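Local coordinates for protein carbohydrate deacetylase (Enterococcus faecalis, PDB 2I5I) that probably removes acetyl groups from acetylated carbohydrates during oligosaccharide breakdown, as a magnesium-dependent homodimeric hydrolase of the YdjC family, at residues A[35-49]-A[116-130]. Numbering follows the deposited sequence.
Sequences STTALPTSPYFLEAM and SFMKSGRRPDHIDSH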
loop_
_atom_site.group_PDB
_atom_site.type_symbol
_atom_site.label_atom_id
_atom_site.label_comp_id
_atom_site.label_asym_id
_atom_site.label_seq_id
_atom_site.Cartn_x
_atom_site.Cartn_y
_atom_site.Cartn_z
ATOM N N SER A 35 -5.042 8.638 -20.160
ATOM C CA SER A 35 -6.339 8.876 -19.560
ATOM C C SER A 35 -7.315 7.757 -19.873
ATOM O O SER A 35 -7.105 7.028 -20.856
ATOM C CB SER A 35 -6.845 10.207 -20.130
ATOM O OG SER A 35 -8.134 10.524 -19.649
ATOM N N THR A 36 -8.357 7.646 -19.077
ATOM C CA THR A 36 -9.477 6.759 -19.356
ATOM C C THR A 36 -10.763 7.394 -18.859
ATOM O O THR A 36 -10.743 8.298 -18.009
ATOM C CB THR A 36 -9.247 5.379 -18.721
ATOM O OG1 THR A 36 -10.186 4.387 -19.170
ATOM C CG2 THR A 36 -9.397 5.506 -17.205
ATOM N N THR A 37 -11.875 6.891 -19.374
ATOM C CA THR A 37 -13.181 7.314 -18.840
ATOM C C THR A 37 -13.979 6.070 -18.448
ATOM O O THR A 37 -13.975 5.135 -19.258
ATOM C CB THR A 37 -13.979 8.174 -19.821
ATOM O OG1 THR A 37 -13.991 7.593 -21.123
ATOM C CG2 THR A 37 -13.305 9.545 -19.898
ATOM N N ALA A 38 -14.550 6.132 -17.266
ATOM C CA ALA A 38 -15.141 5.009 -16.561
ATOM C C ALA A 38 -16.655 5.019 -16.484
ATOM O O ALA A 38 -17.257 6.085 -16.320
ATOM C CB ALA A 38 -14.572 5.020 -15.134
ATOM N N LEU A 39 -17.254 3.829 -16.564
ATOM C CA LEU A 39 -18.698 3.656 -16.481
ATOM C C LEU A 39 -19.197 3.390 -15.073
ATOM O O LEU A 39 -19.167 2.252 -14.586
ATOM C CB LEU A 39 -19.113 2.513 -17.397
ATOM C CG LEU A 39 -18.810 2.613 -18.892
ATOM C CD1 LEU A 39 -18.603 1.227 -19.481
ATOM C CD2 LEU A 39 -19.952 3.351 -19.614
ATOM N N PRO A 40 -19.738 4.371 -14.359
ATOM C CA PRO A 40 -20.382 4.096 -13.082
ATOM C C PRO A 40 -21.607 3.188 -13.150
ATOM O O PRO A 40 -22.056 2.622 -12.145
ATOM C CB PRO A 40 -20.851 5.480 -12.581
ATOM C CG PRO A 40 -20.634 6.414 -13.708
ATOM C CD PRO A 40 -19.764 5.797 -14.739
ATOM N N THR A 41 -22.187 3.032 -14.334
ATOM C CA THR A 41 -23.355 2.203 -14.555
ATOM C C THR A 41 -22.974 0.728 -14.582
ATOM O O THR A 41 -23.823 -0.161 -14.568
ATOM C CB THR A 41 -24.061 2.562 -15.884
ATOM O OG1 THR A 41 -23.092 2.872 -16.888
ATOM C CG2 THR A 41 -24.915 3.801 -15.642
ATOM N N SER A 42 -21.658 0.492 -14.604
ATOM C CA SER A 42 -21.159 -0.882 -14.590
ATOM C C SER A 42 -20.962 -1.439 -13.197
ATOM O O SER A 42 -20.436 -0.821 -12.282
ATOM C CB SER A 42 -19.811 -0.916 -15.328
ATOM O OG SER A 42 -19.430 -2.266 -15.552
ATOM N N PRO A 43 -21.369 -2.681 -12.951
ATOM C CA PRO A 43 -21.227 -3.169 -11.561
ATOM C C PRO A 43 -19.768 -3.284 -11.126
ATOM O O PRO A 43 -19.456 -3.269 -9.936
ATOM C CB PRO A 43 -21.904 -4.531 -11.613
ATOM C CG PRO A 43 -21.972 -4.913 -13.036
ATOM C CD PRO A 43 -21.956 -3.649 -13.862
ATOM N N TYR A 44 -18.849 -3.378 -12.071
ATOM C CA TYR A 44 -17.413 -3.451 -11.850
ATOM C C TYR A 44 -16.768 -2.092 -11.636
ATOM O O TYR A 44 -15.544 -2.006 -11.504
ATOM C CB TYR A 44 -16.742 -4.110 -13.072
ATOM C CG TYR A 44 -17.368 -5.433 -13.406
ATOM C CD1 TYR A 44 -17.095 -6.528 -12.581
ATOM C CD2 TYR A 44 -18.206 -5.612 -14.493
ATOM C CE1 TYR A 44 -17.646 -7.753 -12.850
ATOM C CE2 TYR A 44 -18.757 -6.854 -14.751
ATOM C CZ TYR A 44 -18.472 -7.918 -13.932
ATOM O OH TYR A 44 -19.019 -9.158 -14.168
ATOM N N PHE A 45 -17.549 -1.008 -11.609
ATOM C CA PHE A 45 -16.913 0.312 -11.529
ATOM C C PHE A 45 -16.013 0.541 -10.327
ATOM O O PHE A 45 -14.882 0.992 -10.461
ATOM C CB PHE A 45 -17.994 1.400 -11.513
ATOM C CG PHE A 45 -17.498 2.786 -11.160
ATOM C CD1 PHE A 45 -16.713 3.503 -12.047
ATOM C CD2 PHE A 45 -17.831 3.339 -9.946
ATOM C CE1 PHE A 45 -16.258 4.776 -11.709
ATOM C CE2 PHE A 45 -17.407 4.611 -9.597
ATOM C CZ PHE A 45 -16.633 5.313 -10.506
ATOM N N LEU A 46 -16.533 0.277 -9.123
ATOM C CA LEU A 46 -15.783 0.575 -7.916
ATOM C C LEU A 46 -14.557 -0.306 -7.828
ATOM O O LEU A 46 -13.460 0.132 -7.447
ATOM C CB LEU A 46 -16.719 0.478 -6.701
ATOM C CG LEU A 46 -17.668 1.644 -6.451
ATOM C CD1 LEU A 46 -18.457 1.436 -5.155
ATOM C CD2 LEU A 46 -16.965 2.987 -6.348
ATOM N N GLU A 47 -14.680 -1.560 -8.222
ATOM C CA GLU A 47 -13.482 -2.422 -8.270
ATOM C C GLU A 47 -12.422 -1.861 -9.190
ATOM O O GLU A 47 -11.215 -1.818 -8.919
ATOM C CB GLU A 47 -13.888 -3.828 -8.722
ATOM C CG GLU A 47 -14.768 -4.534 -7.704
ATOM C CD GLU A 47 -15.429 -5.774 -8.265
ATOM O OE1 GLU A 47 -15.231 -6.060 -9.458
ATOM O OE2 GLU A 47 -16.143 -6.450 -7.491
ATOM N N ALA A 48 -12.856 -1.393 -10.357
ATOM C CA ALA A 48 -11.937 -0.782 -11.305
ATOM C C ALA A 48 -11.230 0.413 -10.697
ATOM O O ALA A 48 -10.023 0.652 -10.832
ATOM C CB ALA A 48 -12.706 -0.390 -12.566
HETATM N N MSE A 49 -11.993 1.240 -9.967
HETATM C CA MSE A 49 -11.390 2.441 -9.410
HETATM C C MSE A 49 -10.397 2.078 -8.315
HETATM O O MSE A 49 -9.348 2.699 -8.166
HETATM C CB MSE A 49 -12.522 3.371 -8.927
HETATM C CG MSE A 49 -13.386 3.856 -10.086
HETATM SE SE MSE A 49 -12.552 4.957 -11.250
HETATM C CE MSE A 49 -12.070 6.283 -10.146
ATOM N N SER A 116 -22.611 9.116 -8.849
ATOM C CA SER A 116 -22.243 7.723 -8.670
ATOM C C SER A 116 -20.728 7.554 -8.850
ATOM O O SER A 116 -20.140 6.851 -8.039
ATOM C CB SER A 116 -23.001 6.809 -9.613
ATOM O OG SER A 116 -24.388 6.864 -9.333
ATOM N N PHE A 117 -20.145 8.172 -9.865
ATOM C CA PHE A 117 -18.696 8.156 -10.006
ATOM C C PHE A 117 -18.041 8.579 -8.694
ATOM O O PHE A 117 -17.059 7.961 -8.259
ATOM C CB PHE A 117 -18.236 9.089 -11.124
ATOM C CG PHE A 117 -16.758 9.120 -11.453
ATOM C CD1 PHE A 117 -15.792 9.784 -10.740
ATOM C CD2 PHE A 117 -16.325 8.400 -12.564
ATOM C CE1 PHE A 117 -14.441 9.751 -11.034
ATOM C CE2 PHE A 117 -14.986 8.353 -12.899
ATOM C CZ PHE A 117 -14.043 9.018 -12.143
HETATM N N MSE A 118 -18.538 9.685 -8.137
HETATM C CA MSE A 118 -17.822 10.274 -6.998
HETATM C C MSE A 118 -17.961 9.425 -5.738
HETATM O O MSE A 118 -17.296 9.697 -4.738
HETATM C CB MSE A 118 -18.231 11.750 -6.784
HETATM C CG MSE A 118 -17.618 12.603 -7.896
HETATM SE SE MSE A 118 -17.925 14.396 -7.867
HETATM C CE MSE A 118 -19.612 14.427 -7.396
ATOM N N LYS A 119 -18.764 8.374 -5.751
ATOM C CA LYS A 119 -18.784 7.385 -4.665
ATOM C C LYS A 119 -17.447 6.644 -4.589
ATOM O O LYS A 119 -17.128 6.030 -3.564
ATOM C CB LYS A 119 -19.953 6.417 -4.841
ATOM C CG LYS A 119 -21.307 7.079 -4.587
ATOM C CD LYS A 119 -22.477 6.109 -4.636
ATOM C CE LYS A 119 -23.743 6.856 -5.035
ATOM N NZ LYS A 119 -24.913 5.947 -5.159
ATOM N N SER A 120 -16.645 6.741 -5.641
ATOM C CA SER A 120 -15.284 6.220 -5.660
ATOM C C SER A 120 -14.333 7.014 -4.775
ATOM O O SER A 120 -13.146 6.688 -4.630
ATOM C CB SER A 120 -14.826 6.239 -7.120
ATOM O OG SER A 120 -14.406 7.537 -7.501
ATOM N N GLY A 121 -14.822 8.106 -4.192
ATOM C CA GLY A 121 -14.050 9.084 -3.465
ATOM C C GLY A 121 -13.252 10.057 -4.302
ATOM O O GLY A 121 -12.492 10.882 -3.774
ATOM N N ARG A 122 -13.396 10.030 -5.600
ATOM C CA ARG A 122 -12.640 10.786 -6.568
ATOM C C ARG A 122 -13.585 11.588 -7.483
ATOM O O ARG A 122 -14.624 11.096 -7.887
ATOM C CB ARG A 122 -11.787 9.944 -7.497
ATOM C CG ARG A 122 -10.316 9.729 -7.231
ATOM C CD ARG A 122 -9.815 8.645 -8.185
ATOM N NE ARG A 122 -9.066 9.167 -9.324
ATOM C CZ ARG A 122 -8.180 8.498 -10.048
ATOM N NH1 ARG A 122 -7.893 7.227 -9.777
ATOM N NH2 ARG A 122 -7.552 9.091 -11.067
ATOM N N ARG A 123 -13.131 12.804 -7.779
ATOM C CA ARG A 123 -13.842 13.622 -8.756
ATOM C C ARG A 123 -13.439 13.194 -10.150
ATOM O O ARG A 123 -12.231 13.042 -10.378
ATOM C CB ARG A 123 -13.458 15.086 -8.514
ATOM C CG ARG A 123 -14.342 16.101 -9.223
ATOM C CD ARG A 123 -14.097 17.487 -8.609
ATOM N NE ARG A 123 -15.168 18.359 -9.095
ATOM C CZ ARG A 123 -16.285 18.609 -8.431
ATOM N NH1 ARG A 123 -16.598 18.124 -7.240
ATOM N NH2 ARG A 123 -17.152 19.427 -9.022
ATOM N N PRO A 124 -14.323 13.037 -11.121
ATOM C CA PRO A 124 -13.815 12.784 -12.474
ATOM C C PRO A 124 -13.007 13.991 -12.933
ATOM O O PRO A 124 -13.255 15.110 -12.469
ATOM C CB PRO A 124 -15.084 12.637 -13.295
ATOM C CG PRO A 124 -16.187 13.222 -12.491
ATOM C CD PRO A 124 -15.785 13.137 -11.049
ATOM N N ASP A 125 -12.030 13.847 -13.823
ATOM C CA ASP A 125 -11.332 15.047 -14.299
ATOM C C ASP A 125 -11.984 15.580 -15.573
ATOM O O ASP A 125 -11.620 16.652 -16.094
ATOM C CB ASP A 125 -9.849 14.721 -14.469
ATOM C CG ASP A 125 -9.484 13.869 -15.659
ATOM O OD1 ASP A 125 -10.416 13.282 -16.241
ATOM O OD2 ASP A 125 -8.276 13.797 -16.006
ATOM N N HIS A 126 -12.945 14.838 -16.124
ATOM C CA HIS A 126 -13.648 15.246 -17.335
ATOM C C HIS A 126 -14.817 14.315 -17.624
ATOM O O HIS A 126 -15.051 13.327 -16.925
ATOM C CB HIS A 126 -12.697 15.311 -18.521
ATOM C CG HIS A 126 -12.358 14.063 -19.251
ATOM N ND1 HIS A 126 -11.436 13.159 -18.772
ATOM C CD2 HIS A 126 -12.786 13.556 -20.434
ATOM C CE1 HIS A 126 -11.321 12.164 -19.641
ATOM N NE2 HIS A 126 -12.135 12.359 -20.667
ATOM N N ILE A 127 -15.556 14.673 -18.662
ATOM C CA ILE A 127 -16.759 13.990 -19.083
ATOM C C ILE A 127 -16.690 13.631 -20.556
ATOM O O ILE A 127 -16.242 14.401 -21.405
ATOM C CB ILE A 127 -18.029 14.866 -18.869
ATOM C CG1 ILE A 127 -18.285 15.236 -17.417
ATOM C CG2 ILE A 127 -19.251 14.205 -19.479
ATOM C CD1 ILE A 127 -19.355 16.287 -17.227
ATOM N N ASP A 128 -17.166 12.443 -20.891
ATOM C CA ASP A 128 -17.344 12.016 -22.271
ATOM C C ASP A 128 -18.525 11.056 -22.274
ATOM O O ASP A 128 -19.165 10.940 -21.222
ATOM C CB ASP A 128 -16.075 11.435 -22.846
ATOM C CG ASP A 128 -15.706 10.047 -22.342
ATOM O OD1 ASP A 128 -16.368 9.523 -21.432
ATOM O OD2 ASP A 128 -14.719 9.499 -22.884
ATOM N N SER A 129 -18.799 10.352 -23.374
ATOM C CA SER A 129 -19.937 9.451 -23.348
ATOM C C SER A 129 -19.734 8.226 -24.236
ATOM O O SER A 129 -19.119 8.300 -25.316
ATOM C CB SER A 129 -21.212 10.165 -23.877
ATOM O OG SER A 129 -20.886 10.205 -25.268
ATOM N N HIS A 130 -20.306 7.142 -23.733
ATOM C CA HIS A 130 -20.401 5.865 -24.417
ATOM C C HIS A 130 -21.175 6.042 -25.712
ATOM O O HIS A 130 -22.226 6.696 -25.676
ATOM C CB HIS A 130 -21.114 4.864 -23.521
ATOM C CG HIS A 130 -21.175 3.465 -24.037
ATOM N ND1 HIS A 130 -20.051 2.699 -24.251
ATOM C CD2 HIS A 130 -22.231 2.688 -24.371
ATOM C CE1 HIS A 130 -20.409 1.505 -24.705
ATOM N NE2 HIS A 130 -21.729 1.472 -24.787
HETATM O O HOH W 1 -7.603 12.804 -18.481
HETATM O O HOH W 2 -9.326 5.552 -7.981
#
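Phe-45, at the start of helix 45-55, drives its ring against Phe-117 on helix 103-117. The rings meet obliquely, neither stacked nor edge-to-face, centroids 5.4 Å apart and planes at 50°, and the rim of Phe-45 reaches the backbone too, CZ lying 3.5 Å from Phe-117 O. Apolar groups suit this buried seam: Pro-40 CA and Met-49 CG lie over opposite faces of Phe-45, both offset toward its rim, while Ala-38 is small enough to fit beside Phe-117. Selenomethionine Met-49, bent at chi2 (-67°) and chi3, makes an oblique Met-aromatic contact, its SE 5.0 Å from the Phe-117 ring centroid, and its CE touches Arg-122 CD and Ser-120 OG. That hydroxyl donates to Phe-117 O (2.8 Å) and accepts from Arg-122 N, an ST turn that satisfies it amid apolar groups. Water links Met-49 O to Arg-122 NH1, whose NH2 bonds Leu-59 O.

Toward strand 127-129 and the loop before it the contact turns polar. Thr-37 OG1, placed between backbone N and carbonyl carbon (chi1 47°), donates to Asp-128 OD2 on its syn side at 2.7 Å; Asp-128 OD1 meanwhile accepts from His-64. His-126 ND1 is bonded to Asp-125 OD1. Water joins Asp-125 OD2 to Ser-35 OG, which also hydrogen-bonds Asn-10 OD1.

Thus an apolar layer seats two helices beside strand 35-38, while buried polar bonds connect Thr-37 through Asp-128 to His-64, which with Asp-13 and His-130, a predicted magnesium ligand, may form the metal site.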